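Local coordinates for protein ferredoxin (Mycobacterium smegmatis, PDB 2V2K) that shuttles electrons in metabolism as a small seven-iron ferredoxin holding two iron-sulfur clusters, at residues V3-V9 and W64-A68; D23-A29 and G83-Q89; G28-Y33 and D93-K98; L32-P36 and A70-F75. One frame throughout, in Å; residues are numbered along the deposited sequence.

Contact 1: V3-V9 and W64-A68. With F3S (Fe3-s4 cluster), chain D.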
loop_
_atom_site.group_PDB
_atom_site.type_symbol
_atom_site.label_atom_id
_atom_site.label_comp_id
_atom_site.label_asym_id
_atom_site.label_seq_id
_atom_site.Cartn_x
_atom_site.Cartn_y
_atom_site.Cartn_z
ATOM N N VAL A 3 -3.180 -6.063 -1.099
ATOM C CA VAL A 3 -3.737 -4.701 -0.949
ATOM C C VAL A 3 -3.497 -4.183 0.478
ATOM O O VAL A 3 -3.763 -4.900 1.448
ATOM C CB VAL A 3 -5.261 -4.670 -1.270
ATOM C CG1 VAL A 3 -5.831 -3.277 -1.051
ATOM C CG2 VAL A 3 -5.491 -5.158 -2.701
ATOM N N ILE A 4 -2.982 -2.953 0.603
ATOM C CA ILE A 4 -2.920 -2.268 1.897
ATOM C C ILE A 4 -4.217 -1.447 2.073
ATOM O O ILE A 4 -4.585 -0.637 1.214
ATOM C CB ILE A 4 -1.638 -1.395 2.029
ATOM C CG1 ILE A 4 -0.377 -2.248 1.779
ATOM C CG2 ILE A 4 -1.586 -0.732 3.401
ATOM C CD1 ILE A 4 0.956 -1.523 1.937
ATOM N N ALA A 5 -4.883 -1.661 3.207
ATOM C CA ALA A 5 -6.163 -1.008 3.544
ATOM C C ALA A 5 -6.009 0.031 4.695
ATOM O O ALA A 5 -4.874 0.334 5.130
ATOM C CB ALA A 5 -7.213 -2.095 3.908
ATOM N N GLU A 6 -7.143 0.546 5.192
ATOM C CA GLU A 6 -7.195 1.724 6.099
ATOM C C GLU A 6 -6.339 1.699 7.373
ATOM O O GLU A 6 -5.865 2.749 7.780
ATOM C CB GLU A 6 -8.656 2.057 6.489
ATOM C CG GLU A 6 -8.828 3.470 7.121
ATOM C CD GLU A 6 -10.225 4.099 6.908
ATOM O OE1 GLU A 6 -10.677 4.273 5.744
ATOM O OE2 GLU A 6 -10.866 4.468 7.917
ATOM N N PRO A 7 -6.109 0.514 7.996
ATOM C CA PRO A 7 -5.275 0.512 9.211
ATOM C C PRO A 7 -3.854 1.046 9.083
ATOM O O PRO A 7 -3.292 1.489 10.084
ATOM C CB PRO A 7 -5.264 -0.957 9.638
ATOM C CG PRO A 7 -6.498 -1.521 9.035
ATOM C CD PRO A 7 -6.626 -0.833 7.707
ATOM N N CYS A 8 -3.292 1.034 7.881
ATOM C CA CYS A 8 -1.974 1.618 7.645
ATOM C C CYS A 8 -1.942 3.147 7.781
ATOM O O CYS A 8 -0.882 3.700 8.081
ATOM C CB CYS A 8 -1.465 1.222 6.247
ATOM S SG CYS A 8 0.232 1.747 5.865
ATOM N N VAL A 9 -3.076 3.810 7.541
ATOM C CA VAL A 9 -3.118 5.287 7.398
ATOM C C VAL A 9 -2.650 5.957 8.685
ATOM O O VAL A 9 -3.179 5.671 9.770
ATOM C CB VAL A 9 -4.506 5.813 6.991
ATOM C CG1 VAL A 9 -4.546 7.374 7.086
ATOM C CG2 VAL A 9 -4.865 5.322 5.589
ATOM N N TRP A 64 -13.613 -1.667 3.562
ATOM C CA TRP A 64 -12.429 -1.071 2.972
ATOM C C TRP A 64 -12.298 -1.457 1.495
ATOM O O TRP A 64 -11.220 -1.386 0.921
ATOM C CB TRP A 64 -11.196 -1.514 3.766
ATOM C CG TRP A 64 -11.186 -1.014 5.179
ATOM C CD1 TRP A 64 -11.695 0.166 5.633
ATOM C CD2 TRP A 64 -10.615 -1.670 6.324
ATOM N NE1 TRP A 64 -11.488 0.283 6.986
ATOM C CE2 TRP A 64 -10.829 -0.829 7.436
ATOM C CE3 TRP A 64 -9.945 -2.882 6.516
ATOM C CZ2 TRP A 64 -10.397 -1.160 8.724
ATOM C CZ3 TRP A 64 -9.524 -3.213 7.796
ATOM C CH2 TRP A 64 -9.750 -2.355 8.883
ATOM N N SER A 65 -13.411 -1.813 0.852
ATOM C CA SER A 65 -13.342 -2.332 -0.518
ATOM C C SER A 65 -12.736 -1.353 -1.542
ATOM O O SER A 65 -12.234 -1.781 -2.580
ATOM C CB SER A 65 -14.711 -2.832 -0.991
ATOM O OG SER A 65 -15.666 -1.789 -1.023
ATOM N N SER A 66 -12.744 -0.055 -1.246
ATOM C CA SER A 66 -12.247 0.932 -2.192
ATOM C C SER A 66 -10.711 1.029 -2.190
ATOM O O SER A 66 -10.131 1.636 -3.088
ATOM C CB SER A 66 -12.863 2.300 -1.902
ATOM O OG SER A 66 -12.277 2.836 -0.723
ATOM N N TYR A 67 -10.064 0.414 -1.197
ATOM C CA TYR A 67 -8.595 0.478 -1.080
ATOM C C TYR A 67 -7.811 -0.236 -2.191
ATOM O O TYR A 67 -6.732 0.207 -2.539
ATOM C CB TYR A 67 -8.105 0.056 0.324
ATOM C CG TYR A 67 -8.237 1.174 1.337
ATOM C CD1 TYR A 67 -7.180 2.055 1.583
ATOM C CD2 TYR A 67 -9.434 1.383 2.011
ATOM C CE1 TYR A 67 -7.304 3.093 2.493
ATOM C CE2 TYR A 67 -9.576 2.418 2.910
ATOM C CZ TYR A 67 -8.515 3.278 3.164
ATOM O OH TYR A 67 -8.668 4.328 4.063
ATOM N N ALA A 68 -8.355 -1.300 -2.775
ATOM C CA ALA A 68 -7.717 -1.914 -3.947
ATOM C C ALA A 68 -7.513 -0.944 -5.113
ATOM O O ALA A 68 -6.424 -0.851 -5.653
ATOM C CB ALA A 68 -8.504 -3.151 -4.409
HETATM FE FE1 F3S D . 3.320 -1.965 6.201
HETATM FE FE3 F3S D . 1.512 -0.117 6.768
HETATM FE FE4 F3S D . 1.534 -2.396 8.118
HETATM S S1 F3S D . 3.548 0.289 6.295
HETATM S S2 F3S D . 3.678 -3.037 8.170
HETATM S S3 F3S D . 1.151 -2.050 5.928
HETATM S S4 F3S D . 1.039 -0.273 8.860
#
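Trp-64 lays one face of its indole over Glu-6 and Pro-7: CB of Glu-6 sits 3.7 Å from the centroid of the five-membered ring of Trp-64, and CD of Pro-7 lies 3.7 Å from the centroid of its six-membered ring. Both are CH-pi contacts, the carbons standing nearly over the ring centres, and both fall on the same face. Beyond them Pro-7 CG closes to 3.4 Å from Trp-64 CH2. Tyr-67 offers a face as well, to backbone: Glu-6 N stands over the centre of its ring, while Ala-5 CA makes an off-centre CH-pi contact. The phenol end is tied down by a hydrogen bond of 2.6 Å from Tyr-67 OH to Glu-6 OE1, reached on the anti side of the carboxylate and 23° out of its plane. Glu-6 can serve both aromatics because the backbone already sets CB against the indole, while CG anti to the backbone N (chi1 -165°) and an extended chain beyond it carry the carboxylate to the phenol. The segment 3-9 leads out of strand 2-4 into a 3-10 turn that carries the first cluster-binding cysteine of the ferredoxin fold; Cys-8 SG binds an iron of the Fe3-S4 cluster at 2.4 Å. A type I turn from Trp-64 to Tyr-67 delivers the other segment into helix 67-73. At the strand end Val-3 CG2 rests 4.0 Å from Ala-68 CB, and Val-3 CG1 leans on the backbone N of the same alanine at 3.6 Å.

Contact 2: D23-A29 and G83-Q89. With F3S (Fe3-s4 cluster), chain C.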
loop_
_atom_site.group_PDB
_atom_site.type_symbol
_atom_site.label_atom_id
_atom_site.label_comp_id
_atom_site.label_asym_id
_atom_site.label_seq_id
_atom_site.Cartn_x
_atom_site.Cartn_y
_atom_site.Cartn_z
ATOM N N ASP A 23 10.189 -5.855 -3.950
ATOM C CA ASP A 23 10.269 -4.460 -3.546
ATOM C C ASP A 23 9.182 -3.588 -4.208
ATOM O O ASP A 23 9.468 -2.492 -4.726
ATOM C CB ASP A 23 11.670 -3.933 -3.859
ATOM C CG ASP A 23 11.949 -2.598 -3.238
ATOM O OD1 ASP A 23 11.299 -2.250 -2.222
ATOM O OD2 ASP A 23 12.826 -1.894 -3.777
ATOM N N CYS A 24 7.938 -4.076 -4.172
ATOM C CA CYS A 24 6.779 -3.392 -4.833
ATOM C C CYS A 24 5.828 -2.632 -3.893
ATOM O O CYS A 24 4.708 -2.279 -4.297
ATOM C CB CYS A 24 5.967 -4.376 -5.670
ATOM S SG CYS A 24 5.009 -5.534 -4.705
ATOM N N ILE A 25 6.285 -2.342 -2.663
ATOM C CA ILE A 25 5.497 -1.647 -1.661
ATOM C C ILE A 25 6.095 -0.247 -1.503
ATOM O O ILE A 25 7.214 -0.098 -1.039
ATOM C CB ILE A 25 5.419 -2.390 -0.294
ATOM C CG1 ILE A 25 5.185 -3.902 -0.490
ATOM C CG2 ILE A 25 4.281 -1.725 0.573
ATOM C CD1 ILE A 25 4.858 -4.716 0.773
ATOM N N TYR A 26 5.325 0.750 -1.941
ATOM C CA TYR A 26 5.790 2.128 -2.105
ATOM C C TYR A 26 5.161 3.061 -1.074
ATOM O O TYR A 26 3.993 2.888 -0.716
ATOM C CB TYR A 26 5.460 2.657 -3.494
ATOM C CG TYR A 26 6.133 1.965 -4.679
ATOM C CD1 TYR A 26 7.094 2.622 -5.450
ATOM C CD2 TYR A 26 5.794 0.652 -5.059
ATOM C CE1 TYR A 26 7.702 1.995 -6.575
ATOM C CE2 TYR A 26 6.392 0.034 -6.186
ATOM C CZ TYR A 26 7.341 0.710 -6.929
ATOM O OH TYR A 26 7.941 0.093 -8.019
ATOM N N GLU A 27 5.924 4.072 -0.656
ATOM C CA GLU A 27 5.489 4.958 0.429
ATOM C C GLU A 27 4.887 6.286 -0.049
ATOM O O GLU A 27 5.524 7.019 -0.803
ATOM C CB GLU A 27 6.657 5.267 1.360
ATOM C CG GLU A 27 6.225 5.956 2.647
ATOM C CD GLU A 27 7.359 6.223 3.599
ATOM O OE1 GLU A 27 8.496 5.769 3.326
ATOM O OE2 GLU A 27 7.128 6.914 4.625
ATOM N N GLY A 28 3.683 6.583 0.428
ATOM C CA GLY A 28 3.045 7.898 0.251
ATOM C C GLY A 28 3.142 8.700 1.551
ATOM O O GLY A 28 3.735 8.252 2.529
ATOM N N ALA A 29 2.552 9.890 1.551
ATOM C CA ALA A 29 2.443 10.713 2.747
ATOM C C ALA A 29 1.596 10.077 3.849
ATOM O O ALA A 29 1.921 10.222 5.031
ATOM C CB ALA A 29 1.865 12.081 2.376
ATOM N N GLY A 83 10.723 -0.992 -8.526
ATOM C CA GLY A 83 11.388 -1.057 -7.211
ATOM C C GLY A 83 11.221 0.226 -6.394
ATOM O O GLY A 83 11.622 1.317 -6.829
ATOM N N ALA A 84 10.666 0.085 -5.191
ATOM C CA ALA A 84 10.370 1.227 -4.330
ATOM C C ALA A 84 11.639 1.865 -3.781
ATOM O O ALA A 84 11.666 3.072 -3.520
ATOM C CB ALA A 84 9.417 0.806 -3.189
ATOM N N SER A 85 12.705 1.079 -3.664
ATOM C CA SER A 85 13.906 1.541 -2.961
ATOM C C SER A 85 14.497 2.824 -3.556
ATOM O O SER A 85 14.946 3.729 -2.818
ATOM C CB SER A 85 14.967 0.431 -2.907
ATOM O OG SER A 85 15.570 0.404 -1.619
ATOM N N LYS A 86 14.487 2.914 -4.882
ATOM C CA LYS A 86 15.031 4.056 -5.588
ATOM C C LYS A 86 14.091 5.277 -5.653
ATOM O O LYS A 86 14.558 6.418 -5.798
ATOM C CB LYS A 86 15.411 3.642 -7.010
ATOM C CG LYS A 86 14.247 3.080 -7.857
ATOM C CD LYS A 86 14.828 2.330 -9.055
ATOM C CE LYS A 86 13.956 1.197 -9.520
ATOM N NZ LYS A 86 14.798 0.219 -10.273
ATOM N N VAL A 87 12.788 5.032 -5.564
ATOM C CA VAL A 87 11.755 6.075 -5.591
ATOM C C VAL A 87 11.657 6.836 -4.251
ATOM O O VAL A 87 11.546 8.073 -4.225
ATOM C CB VAL A 87 10.367 5.446 -5.946
ATOM C CG1 VAL A 87 9.269 6.471 -5.912
ATOM C CG2 VAL A 87 10.425 4.788 -7.336
ATOM N N GLY A 88 11.691 6.093 -3.147
ATOM C CA GLY A 88 11.489 6.670 -1.821
ATOM C C GLY A 88 10.067 7.183 -1.633
ATOM O O GLY A 88 9.160 6.812 -2.400
ATOM N N GLN A 89 9.867 8.036 -0.620
ATOM C CA GLN A 89 8.542 8.565 -0.331
ATOM C C GLN A 89 8.163 9.589 -1.382
ATOM O O GLN A 89 8.982 10.445 -1.718
ATOM C CB GLN A 89 8.485 9.234 1.057
ATOM C CG GLN A 89 7.062 9.399 1.606
ATOM C CD GLN A 89 6.507 10.815 1.591
ATOM O OE1 GLN A 89 6.523 11.511 0.569
ATOM N NE2 GLN A 89 5.980 11.246 2.747
HETATM FE FE1 F3S C . 3.058 -8.894 -3.206
HETATM FE FE3 F3S C . 3.454 -8.906 -0.491
HETATM FE FE4 F3S C . 5.518 -8.555 -2.196
HETATM S S1 F3S C . 2.131 -10.317 -1.694
HETATM S S2 F3S C . 4.990 -9.825 -4.035
HETATM S S3 F3S C . 3.688 -7.118 -1.931
HETATM S S4 F3S C . 5.555 -9.830 -0.256
HETATM O O HOH W 1 6.682 6.431 -3.385
HETATM O O HOH W 2 8.667 4.083 -1.681
#
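With chi1 of -64°, Tyr-26 has its ring anti to its own carbonyl carbon and flat against Ala-84, whose CB is 3.8 Å from the ring centroid and 14° off the normal, a CH-pi contact over the face. Val-87 CG2 meets the same ring at its edge. The phenol oxygen accepts from the backbone: Gly-83 N to Tyr-26 OH is 3.0 Å, and Glu-38 is a second partner of that hydroxyl. Asp-23 takes the start of the weakly bonded helix 84-87 with two acceptors. Asp-23 O receives Ala-84 N at 2.9 Å, nearly in line with the C=O bond (162°), and Asp-23 OD2 receives Ser-85 N at 3.0 Å on the syn side, though tilted out of the carboxylate plane. The C-terminal extension thereby packs on the hairpin of strands 25-27 and 32-34 in the ferredoxin fold; in the first of these strands Ile-25 CD1 lies 3.8 Å from S3 of a bound cluster. Farther along, two waters join Gly-88 O to the backbone of Glu-27: one donates to Glu-27 O, the other accepts from Glu-27 N and donates only weakly to Gly-88 O. Glu-27 CG touches Gln-89 CG at 3.7 Å, while its carboxylate forms salt bridges with Lys-12 and Lys-14.

Contact 3: G28-Y33 and D93-K98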
loop_
_atom_site.group_PDB
_atom_site.type_symbol
_atom_site.label_atom_id
_atom_site.label_comp_id
_atom_site.label_asym_id
_atom_site.label_seq_id
_atom_site.Cartn_x
_atom_site.Cartn_y
_atom_site.Cartn_z
ATOM N N GLY A 28 3.683 6.583 0.428
ATOM C CA GLY A 28 3.045 7.898 0.251
ATOM C C GLY A 28 3.142 8.700 1.551
ATOM O O GLY A 28 3.735 8.252 2.529
ATOM N N ALA A 29 2.552 9.890 1.551
ATOM C CA ALA A 29 2.443 10.713 2.747
ATOM C C ALA A 29 1.596 10.077 3.849
ATOM O O ALA A 29 1.921 10.222 5.031
ATOM C CB ALA A 29 1.865 12.081 2.376
ATOM N N ARG A 30 0.500 9.403 3.473
ATOM C CA ARG A 30 -0.477 8.866 4.425
ATOM C C ARG A 30 -0.366 7.372 4.735
ATOM O O ARG A 30 -0.764 6.935 5.817
ATOM C CB ARG A 30 -1.914 9.112 3.920
ATOM C CG ARG A 30 -2.279 10.550 3.675
ATOM C CD ARG A 30 -2.170 11.424 4.917
ATOM N NE ARG A 30 -3.077 11.064 6.018
ATOM C CZ ARG A 30 -4.372 11.383 6.098
ATOM N NH1 ARG A 30 -4.979 12.049 5.118
ATOM N NH2 ARG A 30 -5.082 11.026 7.166
ATOM N N MET A 31 0.110 6.593 3.771
ATOM C CA MET A 31 0.194 5.123 3.915
ATOM C C MET A 31 1.189 4.561 2.891
ATOM O O MET A 31 1.766 5.317 2.107
ATOM C CB MET A 31 -1.197 4.448 3.764
ATOM C CG MET A 31 -1.877 4.685 2.431
ATOM S SD MET A 31 -3.568 4.040 2.329
ATOM C CE MET A 31 -3.321 2.272 2.256
ATOM N N LEU A 32 1.422 3.245 2.962
ATOM C CA LEU A 32 2.114 2.504 1.906
ATOM C C LEU A 32 1.089 1.851 0.959
ATOM O O LEU A 32 -0.065 1.675 1.315
ATOM C CB LEU A 32 3.068 1.455 2.477
ATOM C CG LEU A 32 4.446 2.038 2.757
ATOM C CD1 LEU A 32 4.322 3.053 3.906
ATOM C CD2 LEU A 32 5.474 0.956 3.065
ATOM N N TYR A 33 1.551 1.542 -0.253
ATOM C CA TYR A 33 0.727 1.056 -1.374
ATOM C C TYR A 33 1.448 -0.075 -2.107
ATOM O O TYR A 33 2.653 0.041 -2.409
ATOM C CB TYR A 33 0.440 2.195 -2.359
ATOM C CG TYR A 33 -0.214 3.449 -1.771
ATOM C CD1 TYR A 33 0.546 4.461 -1.158
ATOM C CD2 TYR A 33 -1.584 3.622 -1.839
ATOM C CE1 TYR A 33 -0.070 5.614 -0.631
ATOM C CE2 TYR A 33 -2.207 4.762 -1.315
ATOM C CZ TYR A 33 -1.438 5.752 -0.725
ATOM O OH TYR A 33 -2.088 6.859 -0.214
ATOM N N ASP A 93 -0.373 10.095 -3.068
ATOM C CA ASP A 93 -1.597 9.531 -2.478
ATOM C C ASP A 93 -2.831 9.977 -3.264
ATOM O O ASP A 93 -2.962 11.166 -3.595
ATOM C CB ASP A 93 -1.751 9.981 -1.012
ATOM C CG ASP A 93 -0.492 9.783 -0.190
ATOM O OD1 ASP A 93 0.490 10.539 -0.424
ATOM O OD2 ASP A 93 -0.499 8.875 0.683
ATOM N N PRO A 94 -3.738 9.044 -3.582
ATOM C CA PRO A 94 -4.977 9.442 -4.255
ATOM C C PRO A 94 -5.871 10.371 -3.415
ATOM O O PRO A 94 -5.836 10.322 -2.194
ATOM C CB PRO A 94 -5.702 8.113 -4.532
ATOM C CG PRO A 94 -4.980 7.061 -3.795
ATOM C CD PRO A 94 -3.660 7.586 -3.334
ATOM N N GLN A 95 -6.676 11.196 -4.087
ATOM C CA GLN A 95 -7.565 12.153 -3.405
ATOM C C GLN A 95 -8.318 11.553 -2.207
ATOM O O GLN A 95 -8.331 12.140 -1.115
ATOM C CB GLN A 95 -8.567 12.758 -4.386
ATOM C CG GLN A 95 -9.222 14.049 -3.890
ATOM C CD GLN A 95 -8.217 15.177 -3.643
ATOM O OE1 GLN A 95 -7.431 15.528 -4.531
ATOM N NE2 GLN A 95 -8.242 15.749 -2.430
ATOM N N ALA A 96 -8.921 10.384 -2.428
ATOM C CA ALA A 96 -9.707 9.670 -1.415
ATOM C C ALA A 96 -8.951 9.438 -0.107
ATOM O O ALA A 96 -9.550 9.475 0.966
ATOM C CB ALA A 96 -10.198 8.322 -1.977
ATOM N N ILE A 97 -7.647 9.188 -0.194
ATOM C CA ILE A 97 -6.800 8.989 0.992
ATOM C C ILE A 97 -6.278 10.347 1.531
ATOM O O ILE A 97 -6.184 10.550 2.751
ATOM C CB ILE A 97 -5.642 7.966 0.706
ATOM C CG1 ILE A 97 -6.184 6.536 0.708
ATOM C CG2 ILE A 97 -4.544 8.018 1.777
ATOM C CD1 ILE A 97 -7.002 6.200 -0.444
ATOM N N LYS A 98 -5.947 11.274 0.634
ATOM C CA LYS A 98 -5.518 12.616 1.047
ATOM C C LYS A 98 -6.581 13.298 1.900
ATOM O O LYS A 98 -6.255 14.025 2.825
ATOM C CB LYS A 98 -5.236 13.504 -0.163
ATOM C CG LYS A 98 -3.874 13.299 -0.747
ATOM C CD LYS A 98 -3.513 14.430 -1.693
ATOM C CE LYS A 98 -4.279 14.356 -2.988
ATOM N NZ LYS A 98 -3.631 15.222 -4.003
#
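The nearest CA atoms are those of Gly-28 and Asp-93, 5.6 Å apart, where the turn between strands 25-27 and 32-34 meets the approach to helix 95-98. Asp-93 reaches into that turn with its carboxylate. Asp-93 OD1 accepts from Ala-29 N at 2.9 Å with its syn lone pair, and Asp-93 OD2 accepts twice: from Arg-30 N at 3.0 Å, a fairly straight bond of 164° arriving 39° above the carboxylate plane, and from Tyr-33 OH at 2.7 Å on the anti side. The last two donors come from opposite faces of the carboxylate plane, so three bonds fix the rotation of this buried group and would be expected to favour its charged form. CG of Asp-93 stands beside the backbone N (chi1 -49°), which swings the carboxylate to the N-H groups of Ala-29 and Arg-30. The phenol of Tyr-33 takes OD2 at its edge, the ring and carboxylate planes being steeply inclined.

Beside this polar centre the side chains pack: Ile-97 CG2 fits against Arg-30 CB at 3.6 Å and against Tyr-33 OH at 3.4 Å, while Ile-97 CG1 touches Met-31 SD at 4.0 Å. Pro-94 CD approaches the Tyr-33 ring at CE2, 3.8 Å away. Arg-30 itself points its guanidinium to other partners, with NE in a salt bridge to Asp-10 and NH1 bonded to Leu-100 O. Helix 95-98, with Pro-94 at its N-cap position, is thus docked by the side chain just ahead of that proline on a hairpin turn of the bacterial-type ferredoxin fold, next to strand 32-34, where Leu-32 touches a bound cluster.

Contact 4: L32-P36 and A70-F75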
loop_
_atom_site.group_PDB
_atom_site.type_symbol
_atom_site.label_atom_id
_atom_site.label_comp_id
_atom_site.label_asym_id
_atom_site.label_seq_id
_atom_site.Cartn_x
_atom_site.Cartn_y
_atom_site.Cartn_z
ATOM N N LEU A 32 1.422 3.245 2.962
ATOM C CA LEU A 32 2.114 2.504 1.906
ATOM C C LEU A 32 1.089 1.851 0.959
ATOM O O LEU A 32 -0.065 1.675 1.315
ATOM C CB LEU A 32 3.068 1.455 2.477
ATOM C CG LEU A 32 4.446 2.038 2.757
ATOM C CD1 LEU A 32 4.322 3.053 3.906
ATOM C CD2 LEU A 32 5.474 0.956 3.065
ATOM N N TYR A 33 1.551 1.542 -0.253
ATOM C CA TYR A 33 0.727 1.056 -1.374
ATOM C C TYR A 33 1.448 -0.075 -2.107
ATOM O O TYR A 33 2.653 0.041 -2.409
ATOM C CB TYR A 33 0.440 2.195 -2.359
ATOM C CG TYR A 33 -0.214 3.449 -1.771
ATOM C CD1 TYR A 33 0.546 4.461 -1.158
ATOM C CD2 TYR A 33 -1.584 3.622 -1.839
ATOM C CE1 TYR A 33 -0.070 5.614 -0.631
ATOM C CE2 TYR A 33 -2.207 4.762 -1.315
ATOM C CZ TYR A 33 -1.438 5.752 -0.725
ATOM O OH TYR A 33 -2.088 6.859 -0.214
ATOM N N ILE A 34 0.747 -1.171 -2.356
ATOM C CA ILE A 34 1.294 -2.327 -3.119
ATOM C C ILE A 34 1.004 -2.114 -4.596
ATOM O O ILE A 34 -0.170 -1.912 -4.984
ATOM C CB ILE A 34 0.710 -3.674 -2.644
ATOM C CG1 ILE A 34 1.214 -3.967 -1.219
ATOM C CG2 ILE A 34 1.015 -4.797 -3.663
ATOM C CD1 ILE A 34 0.600 -5.178 -0.515
ATOM N N HIS A 35 2.044 -2.163 -5.428
ATOM C CA HIS A 35 1.849 -1.991 -6.874
ATOM C C HIS A 35 1.228 -3.244 -7.463
ATOM O O HIS A 35 1.881 -4.291 -7.462
ATOM C CB HIS A 35 3.184 -1.712 -7.572
ATOM C CG HIS A 35 3.030 -1.103 -8.917
ATOM N ND1 HIS A 35 2.106 -1.555 -9.830
ATOM C CD2 HIS A 35 3.668 -0.064 -9.507
ATOM C CE1 HIS A 35 2.168 -0.810 -10.919
ATOM N NE2 HIS A 35 3.091 0.112 -10.741
ATOM N N PRO A 36 -0.018 -3.145 -7.962
ATOM C CA PRO A 36 -0.755 -4.329 -8.429
ATOM C C PRO A 36 -0.214 -5.003 -9.700
ATOM O O PRO A 36 -0.579 -6.152 -9.983
ATOM C CB PRO A 36 -2.162 -3.783 -8.714
ATOM C CG PRO A 36 -1.983 -2.395 -8.980
ATOM C CD PRO A 36 -0.824 -1.921 -8.152
ATOM N N ALA A 70 -7.410 2.240 -4.758
ATOM C CA ALA A 70 -6.541 3.281 -4.223
ATOM C C ALA A 70 -5.071 2.916 -4.395
ATOM O O ALA A 70 -4.242 3.771 -4.704
ATOM C CB ALA A 70 -6.859 3.533 -2.756
ATOM N N ASN A 71 -4.755 1.641 -4.193
ATOM C CA ASN A 71 -3.392 1.153 -4.368
ATOM C C ASN A 71 -2.909 1.297 -5.807
ATOM O O ASN A 71 -1.756 1.651 -6.052
ATOM C CB ASN A 71 -3.286 -0.307 -3.922
ATOM C CG ASN A 71 -3.152 -0.448 -2.418
ATOM O OD1 ASN A 71 -2.228 -1.093 -1.923
ATOM N ND2 ASN A 71 -4.077 0.157 -1.682
ATOM N N ALA A 72 -3.797 1.020 -6.756
ATOM C CA ALA A 72 -3.491 1.200 -8.169
ATOM C C ALA A 72 -3.360 2.678 -8.521
ATOM O O ALA A 72 -2.429 3.080 -9.218
ATOM C CB ALA A 72 -4.556 0.541 -9.032
ATOM N N ASP A 73 -4.299 3.483 -8.034
ATOM C CA ASP A 73 -4.314 4.946 -8.337
ATOM C C ASP A 73 -3.050 5.694 -7.861
ATOM O O ASP A 73 -2.668 6.735 -8.443
ATOM C CB ASP A 73 -5.565 5.618 -7.723
ATOM C CG ASP A 73 -6.879 5.288 -8.452
ATOM O OD1 ASP A 73 -6.844 4.776 -9.595
ATOM O OD2 ASP A 73 -7.970 5.587 -7.884
ATOM N N PHE A 74 -2.399 5.186 -6.812
ATOM C CA PHE A 74 -1.133 5.770 -6.341
ATOM C C PHE A 74 -0.065 5.894 -7.446
ATOM O O PHE A 74 0.768 6.807 -7.415
ATOM C CB PHE A 74 -0.549 4.977 -5.172
ATOM C CG PHE A 74 0.695 5.585 -4.584
ATOM C CD1 PHE A 74 0.618 6.658 -3.689
ATOM C CD2 PHE A 74 1.944 5.061 -4.884
ATOM C CE1 PHE A 74 1.755 7.198 -3.126
ATOM C CE2 PHE A 74 3.100 5.608 -4.328
ATOM C CZ PHE A 74 3.013 6.671 -3.463
ATOM N N PHE A 75 -0.105 4.971 -8.405
ATOM C CA PHE A 75 0.925 4.871 -9.452
ATOM C C PHE A 75 0.541 5.576 -10.777
ATOM O O PHE A 75 1.197 5.388 -11.800
ATOM C CB PHE A 75 1.276 3.383 -9.647
ATOM C CG PHE A 75 1.749 2.737 -8.401
ATOM C CD1 PHE A 75 3.059 2.896 -8.007
ATOM C CD2 PHE A 75 0.880 2.034 -7.574
ATOM C CE1 PHE A 75 3.521 2.345 -6.849
ATOM C CE2 PHE A 75 1.340 1.473 -6.401
ATOM C CZ PHE A 75 2.675 1.618 -6.030
#
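Phe-74 and Tyr-33 form the apolar centre, an offset stack with ring centroids 4.2 Å apart and planes only 12° from parallel. The overlap is off-centre: Phe-74 CD1 sits 3.3 Å from Tyr-33 CE1, above the rim of the phenol, and Phe-74 CB covers the same ring in a CH-pi contact. Phe-74 reaches it with CG swung anti to its backbone N. Next outward, Phe-75 is held on both faces. One carries the His-35 imidazole, centroids 4.0 Å apart and planes inclined by 29°; the opposite face carries CD2 of the neighbouring Phe-74. His-35 CD2 makes the closest approach of this pair, 3.4 Å from Phe-75 CD1. Where helix 67-73 borders the loop after strand 32-34, Pro-36 CG meets Ala-72 CB at 3.9 Å.

The polar edge is supplied by Asn-71. Asn-71 OD1 accepts from Ile-34 N at 3.0 Å with an N-H...O angle of 161°, the donor tilted out of the carbonyl plane, while its ND2 donates to Tyr-67 O and Ile-4 O. One buried amide therefore ties the strand 32-34 to helix 67-73 and to strand 2-4. The His-35 nitrogens are likewise engaged, a pattern consistent with a neutral imidazole stacked on a hydrocarbon face, ND1 accepting from Asp-37 N and NE2 probably carrying the proton toward Gly-79 O.

Contacts 3 and 4 both use strand 32-34 and share Leu-32 and Tyr-33, their centres about 9 Å apart; one takes the hydroxyl end of the tyrosine and the other its ring face. Contact 1 joins contact 4 through helix 67-73 and through Ile-4 CG1, 3.8 Å from Ile-34 CG1. Contact 2 reaches the same hairpin as contacts 3 and 4, Tyr-26 N lying 2.8 Å from Tyr-33 O. Contacts 1 and 2 fall on opposite sides of the chain centre, about 17 Å between centres, yet Ile-4 CD1 meets Ile-25 CG2 at 3.6 Å. Each of these isoleucines belongs to the pocket of a different cluster.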